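Local coordinates for dihydropteroate synthase (PDB 6UCZ), which probably catalyses the folate-pathway condensation of 6-hydroxymethyl-7,8-dihydropterin pyrophosphate with p-aminobenzoate, giving dihydropteroate and pyrophosphate, at residues G172-L178 and Y216-I220; A67-G73 and V109-D114. All coordinates share one frame; numbering follows the deposited sequence.

Contact 1: G172-L178 and Y216-I220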
loop_
_atom_site.group_PDB
_atom_site.type_symbol
_atom_site.label_atom_id
_atom_site.label_comp_id
_atom_site.label_asym_id
_atom_site.label_seq_id
_atom_site.Cartn_x
_atom_site.Cartn_y
_atom_site.Cartn_z
ATOM N N GLY A 172 5.848 -20.535 -12.680
ATOM C CA GLY A 172 5.481 -21.774 -12.028
ATOM C C GLY A 172 4.020 -21.776 -11.628
ATOM O O GLY A 172 3.224 -20.970 -12.118
ATOM N N GLN A 173 3.679 -22.696 -10.723
ATOM C CA GLN A 173 2.288 -22.894 -10.317
ATOM C C GLN A 173 1.787 -21.715 -9.494
ATOM O O GLN A 173 2.480 -21.267 -8.570
ATOM C CB GLN A 173 2.144 -24.182 -9.510
ATOM C CG GLN A 173 2.503 -25.409 -10.305
ATOM C CD GLN A 173 1.655 -25.520 -11.549
ATOM O OE1 GLN A 173 0.446 -25.285 -11.511
ATOM N NE2 GLN A 173 2.287 -25.842 -12.671
ATOM N N PRO A 174 0.599 -21.189 -9.794
ATOM C CA PRO A 174 0.098 -20.039 -9.029
ATOM C C PRO A 174 -0.103 -20.326 -7.550
ATOM O O PRO A 174 0.138 -19.443 -6.724
ATOM C CB PRO A 174 -1.221 -19.700 -9.741
ATOM C CG PRO A 174 -1.625 -20.974 -10.413
ATOM C CD PRO A 174 -0.347 -21.620 -10.839
ATOM N N GLU A 175 -0.582 -21.518 -7.188
ATOM C CA GLU A 175 -0.744 -21.840 -5.772
ATOM C C GLU A 175 0.593 -21.761 -5.031
ATOM O O GLU A 175 0.655 -21.273 -3.895
ATOM C CB GLU A 175 -1.360 -23.230 -5.614
ATOM C CG GLU A 175 -1.646 -23.619 -4.167
ATOM C CD GLU A 175 -2.144 -25.047 -4.028
ATOM O OE1 GLU A 175 -2.052 -25.811 -5.011
ATOM O OE2 GLU A 175 -2.627 -25.406 -2.934
ATOM N N GLN A 176 1.672 -22.243 -5.653
ATOM C CA GLN A 176 2.971 -22.180 -4.994
ATOM C C GLN A 176 3.424 -20.737 -4.798
ATOM O O GLN A 176 4.050 -20.424 -3.777
ATOM C CB GLN A 176 4.013 -22.971 -5.794
ATOM C CG GLN A 176 5.423 -22.918 -5.195
ATOM C CD GLN A 176 6.489 -23.388 -6.169
ATOM O OE1 GLN A 176 6.199 -24.107 -7.127
ATOM N NE2 GLN A 176 7.734 -22.976 -5.933
ATOM N N LEU A 177 3.096 -19.839 -5.735
ATOM C CA LEU A 177 3.395 -18.423 -5.531
ATOM C C LEU A 177 2.701 -17.876 -4.285
ATOM O O LEU A 177 3.308 -17.132 -3.500
ATOM C CB LEU A 177 2.995 -17.602 -6.756
ATOM C CG LEU A 177 3.025 -16.082 -6.524
ATOM C CD1 LEU A 177 4.452 -15.560 -6.292
ATOM C CD2 LEU A 177 2.408 -15.351 -7.696
ATOM N N LEU A 178 1.424 -18.216 -4.096
ATOM C CA LEU A 178 0.701 -17.717 -2.931
ATOM C C LEU A 178 1.302 -18.263 -1.643
ATOM O O LEU A 178 1.416 -17.539 -0.649
ATOM C CB LEU A 178 -0.777 -18.091 -3.032
ATOM C CG LEU A 178 -1.729 -17.514 -1.975
ATOM C CD1 LEU A 178 -1.460 -16.046 -1.731
ATOM C CD2 LEU A 178 -3.161 -17.704 -2.436
ATOM N N TYR A 216 -0.774 -13.940 -12.581
ATOM C CA TYR A 216 -0.513 -14.253 -11.180
ATOM C C TYR A 216 -1.144 -13.225 -10.250
ATOM O O TYR A 216 -1.629 -13.580 -9.172
ATOM C CB TYR A 216 0.994 -14.353 -10.922
ATOM C CG TYR A 216 1.655 -15.493 -11.664
ATOM C CD1 TYR A 216 1.411 -16.819 -11.315
ATOM C CD2 TYR A 216 2.536 -15.243 -12.708
ATOM C CE1 TYR A 216 2.022 -17.877 -12.017
ATOM C CE2 TYR A 216 3.148 -16.278 -13.403
ATOM C CZ TYR A 216 2.896 -17.592 -13.055
ATOM O OH TYR A 216 3.531 -18.614 -13.760
ATOM N N SER A 217 -1.120 -11.941 -10.634
ATOM C CA SER A 217 -1.736 -10.911 -9.800
ATOM C C SER A 217 -3.241 -11.107 -9.692
ATOM O O SER A 217 -3.820 -10.887 -8.624
ATOM C CB SER A 217 -1.425 -9.517 -10.342
ATOM O OG SER A 217 -0.060 -9.189 -10.118
ATOM N N TRP A 218 -3.895 -11.524 -10.783
ATOM C CA TRP A 218 -5.320 -11.842 -10.690
ATOM C C TRP A 218 -5.554 -13.055 -9.801
ATOM O O TRP A 218 -6.512 -13.082 -9.018
ATOM C CB TRP A 218 -5.922 -12.072 -12.093
ATOM C CG TRP A 218 -6.172 -10.786 -12.792
ATOM C CD1 TRP A 218 -5.403 -10.200 -13.763
ATOM C CD2 TRP A 218 -7.254 -9.893 -12.540
ATOM N NE1 TRP A 218 -5.942 -8.988 -14.120
ATOM C CE2 TRP A 218 -7.080 -8.776 -13.384
ATOM C CE3 TRP A 218 -8.352 -9.920 -11.667
ATOM C CZ2 TRP A 218 -7.969 -7.704 -13.392
ATOM C CZ3 TRP A 218 -9.235 -8.850 -11.675
ATOM C CH2 TRP A 218 -9.040 -7.761 -12.530
ATOM N N TYR A 219 -4.701 -14.079 -9.927
ATOM C CA TYR A 219 -4.834 -15.265 -9.084
ATOM C C TYR A 219 -4.783 -14.899 -7.606
ATOM O O TYR A 219 -5.570 -15.413 -6.802
ATOM C CB TYR A 219 -3.739 -16.283 -9.428
ATOM C CG TYR A 219 -3.809 -17.562 -8.616
ATOM C CD1 TYR A 219 -3.180 -17.665 -7.376
ATOM C CD2 TYR A 219 -4.520 -18.660 -9.082
ATOM C CE1 TYR A 219 -3.251 -18.845 -6.628
ATOM C CE2 TYR A 219 -4.594 -19.839 -8.349
ATOM C CZ TYR A 219 -3.960 -19.923 -7.124
ATOM O OH TYR A 219 -4.039 -21.095 -6.403
ATOM N N ILE A 220 -3.852 -14.021 -7.228
ATOM C CA ILE A 220 -3.721 -13.614 -5.831
ATOM C C ILE A 220 -4.968 -12.858 -5.377
ATOM O O ILE A 220 -5.530 -13.127 -4.308
ATOM C CB ILE A 220 -2.462 -12.749 -5.645
ATOM C CG1 ILE A 220 -1.183 -13.540 -5.976
ATOM C CG2 ILE A 220 -2.433 -12.158 -4.230
ATOM C CD1 ILE A 220 -1.027 -14.794 -5.167
#
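Tyr216 and Tyr219, one turn apart on helix 214-222, carry their rings to the first turn of helix 174-194, in a helix-helix contact on the periphery of this (beta/alpha)8 TIM barrel. The axes of the two short helical segments pass 9.9 Å apart at a steep crossing angle of -65°, the first turn of helix 174-194 meeting residues 216-220.

A hydrogen bond crosses the contact from Tyr216 OH to the carbonyl oxygen of Gly172 (O, 2.9 Å). The hydroxyl lies in the carbonyl plane, on a lone pair, with a C=O...O angle of 134°. Gly172 suits this turn because its positive phi, 127°, would press a CB against the preceding carbonyl. Two residues later the helix begins, with Gln173 at the N-cap position and Pro174 in the first turn, where a proline forfeits no helical N-H bond.

Aromatic packing centres on Pro174. Its CB sits 3.4 Å from the centroid of the Tyr219 ring, almost exactly on the ring normal, a CH-pi contact in which the pyrrolidine and the phenol cross at about a right angle. With CG anti to the backbone N (chi1 -179°), Tyr219 reaches out over this proline and brings its hydroxyl past the backbone of Glu175. The Tyr216 ring instead turns an edge to Pro174 CA, while Tyr170 packs edge-to-face against it.

Leu177 and Leu178 both point toward helix 214-222; apolar, branched side chains suit this buried side, where they meet Tyr216 and Ile220. Leu177 also touches Phe160 and Tyr170; within the contact its CD2 lies 3.7 Å from Tyr216 CB. Beside it, methyl meets methyl where Leu178 CD1 lies 3.7 Å from Ile220 CD1.

Contact 2: A67-G73 and V109-D114; sequences ADVIDVG and VEVSID. With PMM (pterin-6-yl-methyl-monophosphate), chain C.
Asp71 and Ser112, paired on neighbouring parallel strands, are joined by their side chains as well as lying beside each other in the sheet. Ser112 OG donates to Asp71 OD1 (2.9 Å), reaching the anti side of the carboxylate 26° out of its plane; serine's short side chain, with OG anti to the backbone N (chi1 178°), puts its hydroxyl level with the acid. Asp71 OD2 lies 3.3 Å from Asp114 OD2, a repulsive approach that Arg274 probably offsets by salt-bridging both carboxylates, while Asn133 binds Asp71 and Gln135 binds Asp114. Asp114 in turn places OD2 2.9 Å from N8 of the pterin.

Backbone bonds knit the strands closely, among them Val72 N to Ser112 O (2.9 Å, 175° at the hydrogen). On the other face, beta-branched Ile70, Val72 and Val111 suit extended backbone and an apolar layer: Val72 CG2 meets Val111 CG1 at 4.0 Å, beneath helix 97-106.

The N-terminal ends of the strands are the solvent side. A water bridges Asp68 O and Glu110 OE1, and Glu110 also hydrogen-bonds Tyr131 and salt-bridges Lys153.

Polar residues at the C-terminal ends of adjacent parallel strands, facing a ligand inside the barrel, typify the TIM-barrel pterin site of dihydropteroate synthases.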
loop_
_atom_site.group_PDB
_atom_site.type_symbol
_atom_site.label_atom_id
_atom_site.label_comp_id
_atom_site.label_asym_id
_atom_site.label_seq_id
_atom_site.Cartn_x
_atom_site.Cartn_y
_atom_site.Cartn_z
ATOM N N ALA A 67 -11.440 9.741 1.496
ATOM C CA ALA A 67 -10.316 8.902 1.892
ATOM C C ALA A 67 -10.312 8.704 3.401
ATOM O O ALA A 67 -10.602 9.627 4.168
ATOM C CB ALA A 67 -8.993 9.529 1.447
ATOM N N ASP A 68 -10.012 7.480 3.819
ATOM C CA ASP A 68 -9.767 7.171 5.223
ATOM C C ASP A 68 -8.314 7.391 5.614
ATOM O O ASP A 68 -8.032 7.748 6.767
ATOM C CB ASP A 68 -10.176 5.725 5.500
ATOM C CG ASP A 68 -11.650 5.486 5.217
ATOM O OD1 ASP A 68 -12.490 6.149 5.864
ATOM O OD2 ASP A 68 -11.973 4.692 4.302
ATOM N N VAL A 69 -7.396 7.163 4.677
ATOM C CA VAL A 69 -5.954 7.330 4.868
ATOM C C VAL A 69 -5.389 7.986 3.614
ATOM O O VAL A 69 -5.837 7.690 2.501
ATOM C CB VAL A 69 -5.234 5.979 5.114
ATOM C CG1 VAL A 69 -3.764 6.201 5.510
ATOM C CG2 VAL A 69 -5.959 5.146 6.184
ATOM N N ILE A 70 -4.415 8.883 3.787
ATOM C CA ILE A 70 -3.642 9.431 2.674
ATOM C C ILE A 70 -2.258 8.794 2.718
ATOM O O ILE A 70 -1.518 8.971 3.696
ATOM C CB ILE A 70 -3.528 10.963 2.741
ATOM C CG1 ILE A 70 -4.895 11.618 2.945
ATOM C CG2 ILE A 70 -2.849 11.486 1.479
ATOM C CD1 ILE A 70 -5.833 11.451 1.775
ATOM N N ASP A 71 -1.905 8.072 1.659
ATOM C CA ASP A 71 -0.615 7.398 1.550
ATOM C C ASP A 71 0.334 8.283 0.747
ATOM O O ASP A 71 0.173 8.432 -0.468
ATOM C CB ASP A 71 -0.783 6.027 0.896
ATOM C CG ASP A 71 0.507 5.228 0.851
ATOM O OD1 ASP A 71 1.156 5.096 1.909
ATOM O OD2 ASP A 71 0.856 4.699 -0.235
ATOM N N VAL A 72 1.329 8.856 1.423
ATOM C CA VAL A 72 2.242 9.819 0.818
ATOM C C VAL A 72 3.538 9.107 0.445
ATOM O O VAL A 72 4.210 8.516 1.301
ATOM C CB VAL A 72 2.528 10.992 1.764
ATOM C CG1 VAL A 72 3.314 12.079 1.024
ATOM C CG2 VAL A 72 1.226 11.538 2.381
ATOM N N GLY A 73 3.920 9.207 -0.822
ATOM C CA GLY A 73 5.129 8.563 -1.289
ATOM C C GLY A 73 5.955 9.443 -2.200
ATOM O O GLY A 73 5.412 10.233 -2.979
ATOM N N VAL A 109 -8.736 12.017 9.181
ATOM C CA VAL A 109 -8.173 11.141 8.166
ATOM C C VAL A 109 -6.741 10.812 8.576
ATOM O O VAL A 109 -6.012 11.679 9.083
ATOM C CB VAL A 109 -8.242 11.811 6.780
ATOM C CG1 VAL A 109 -7.517 10.980 5.734
ATOM C CG2 VAL A 109 -9.715 12.053 6.373
ATOM N N GLU A 110 -6.347 9.556 8.405
ATOM C CA GLU A 110 -4.997 9.165 8.790
ATOM C C GLU A 110 -4.008 9.410 7.656
ATOM O O GLU A 110 -4.383 9.630 6.505
ATOM C CB GLU A 110 -4.964 7.702 9.224
ATOM C CG GLU A 110 -5.826 7.431 10.446
ATOM C CD GLU A 110 -5.892 5.962 10.794
ATOM O OE1 GLU A 110 -6.498 5.188 10.012
ATOM O OE2 GLU A 110 -5.311 5.582 11.835
ATOM N N VAL A 111 -2.718 9.347 7.993
ATOM C CA VAL A 111 -1.642 9.548 7.029
ATOM C C VAL A 111 -0.695 8.357 7.104
ATOM O O VAL A 111 -0.332 7.904 8.197
ATOM C CB VAL A 111 -0.881 10.869 7.287
ATOM C CG1 VAL A 111 0.231 11.078 6.240
ATOM C CG2 VAL A 111 -1.851 12.053 7.317
ATOM N N SER A 112 -0.291 7.864 5.935
ATOM C CA SER A 112 0.629 6.743 5.779
ATOM C C SER A 112 1.875 7.230 5.048
ATOM O O SER A 112 1.778 8.056 4.134
ATOM C CB SER A 112 -0.046 5.599 4.982
ATOM O OG SER A 112 0.849 4.527 4.775
ATOM N N ILE A 113 3.048 6.744 5.447
ATOM C CA ILE A 113 4.284 7.071 4.739
ATOM C C ILE A 113 4.702 5.863 3.915
ATOM O O ILE A 113 4.979 4.787 4.460
ATOM C CB ILE A 113 5.402 7.535 5.701
ATOM C CG1 ILE A 113 6.706 7.806 4.932
ATOM C CG2 ILE A 113 5.658 6.543 6.837
ATOM C CD1 ILE A 113 6.589 8.879 3.878
ATOM N N ASP A 114 4.707 6.023 2.594
ATOM C CA ASP A 114 5.061 4.938 1.681
ATOM C C ASP A 114 6.558 5.055 1.439
ATOM O O ASP A 114 7.008 5.916 0.680
ATOM C CB ASP A 114 4.258 5.025 0.385
ATOM C CG ASP A 114 4.528 3.869 -0.564
ATOM O OD1 ASP A 114 5.495 3.090 -0.370
ATOM O OD2 ASP A 114 3.736 3.725 -1.519
HETATM N N5 PMM C . 2.172 -0.269 -4.997
HETATM C C6 PMM C . 2.958 0.777 -5.275
HETATM C C7 PMM C . 3.526 1.531 -4.266
HETATM N N8 PMM C . 3.361 1.286 -2.961
HETATM N N1 PMM C . 2.387 0.003 -1.345
HETATM C C2 PMM C . 1.626 -1.029 -1.001
HETATM N N2 PMM C . 1.444 -1.319 0.292
HETATM N N3 PMM C . 1.015 -1.845 -1.915
HETATM C C4 PMM C . 1.115 -1.716 -3.281
HETATM O O4 PMM C . 0.555 -2.507 -4.040
HETATM C C4A PMM C . 1.956 -0.578 -3.709
HETATM C C8A PMM C . 2.571 0.239 -2.692
HETATM C C9 PMM C . 3.223 1.031 -6.738
HETATM O O10 PMM C . 2.022 1.538 -7.357
HETATM P PA PMM C . 1.876 3.077 -7.835
HETATM O O1P PMM C . 0.556 3.103 -8.623
HETATM O O2P PMM C . 2.994 3.356 -8.830
HETATM O O3P PMM C . 1.889 3.988 -6.653
HETATM O O HOH W 1 -8.676 6.317 8.722
#

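The contacts lie on opposite sides of the chain's centre, their own centres 29 Å apart and their nearest atoms about 16 Å apart, with no touch. They come in series along the chain: contact 2 joins strands 69-73 and 110-115, neighbours in the parallel barrel sheet, before contact 1 brings together helices 174-194 and 214-222, which flank strand 202-205 in sequence. The two share no strand or helix but belong to the same pterin-binding barrel. Contact 2 lies in the core and supplies Asp114 to the ligand pocket; contact 1 packs outer helices, though the side chain of Ile220 comes within about 10 Å of the same pterin monophosphate.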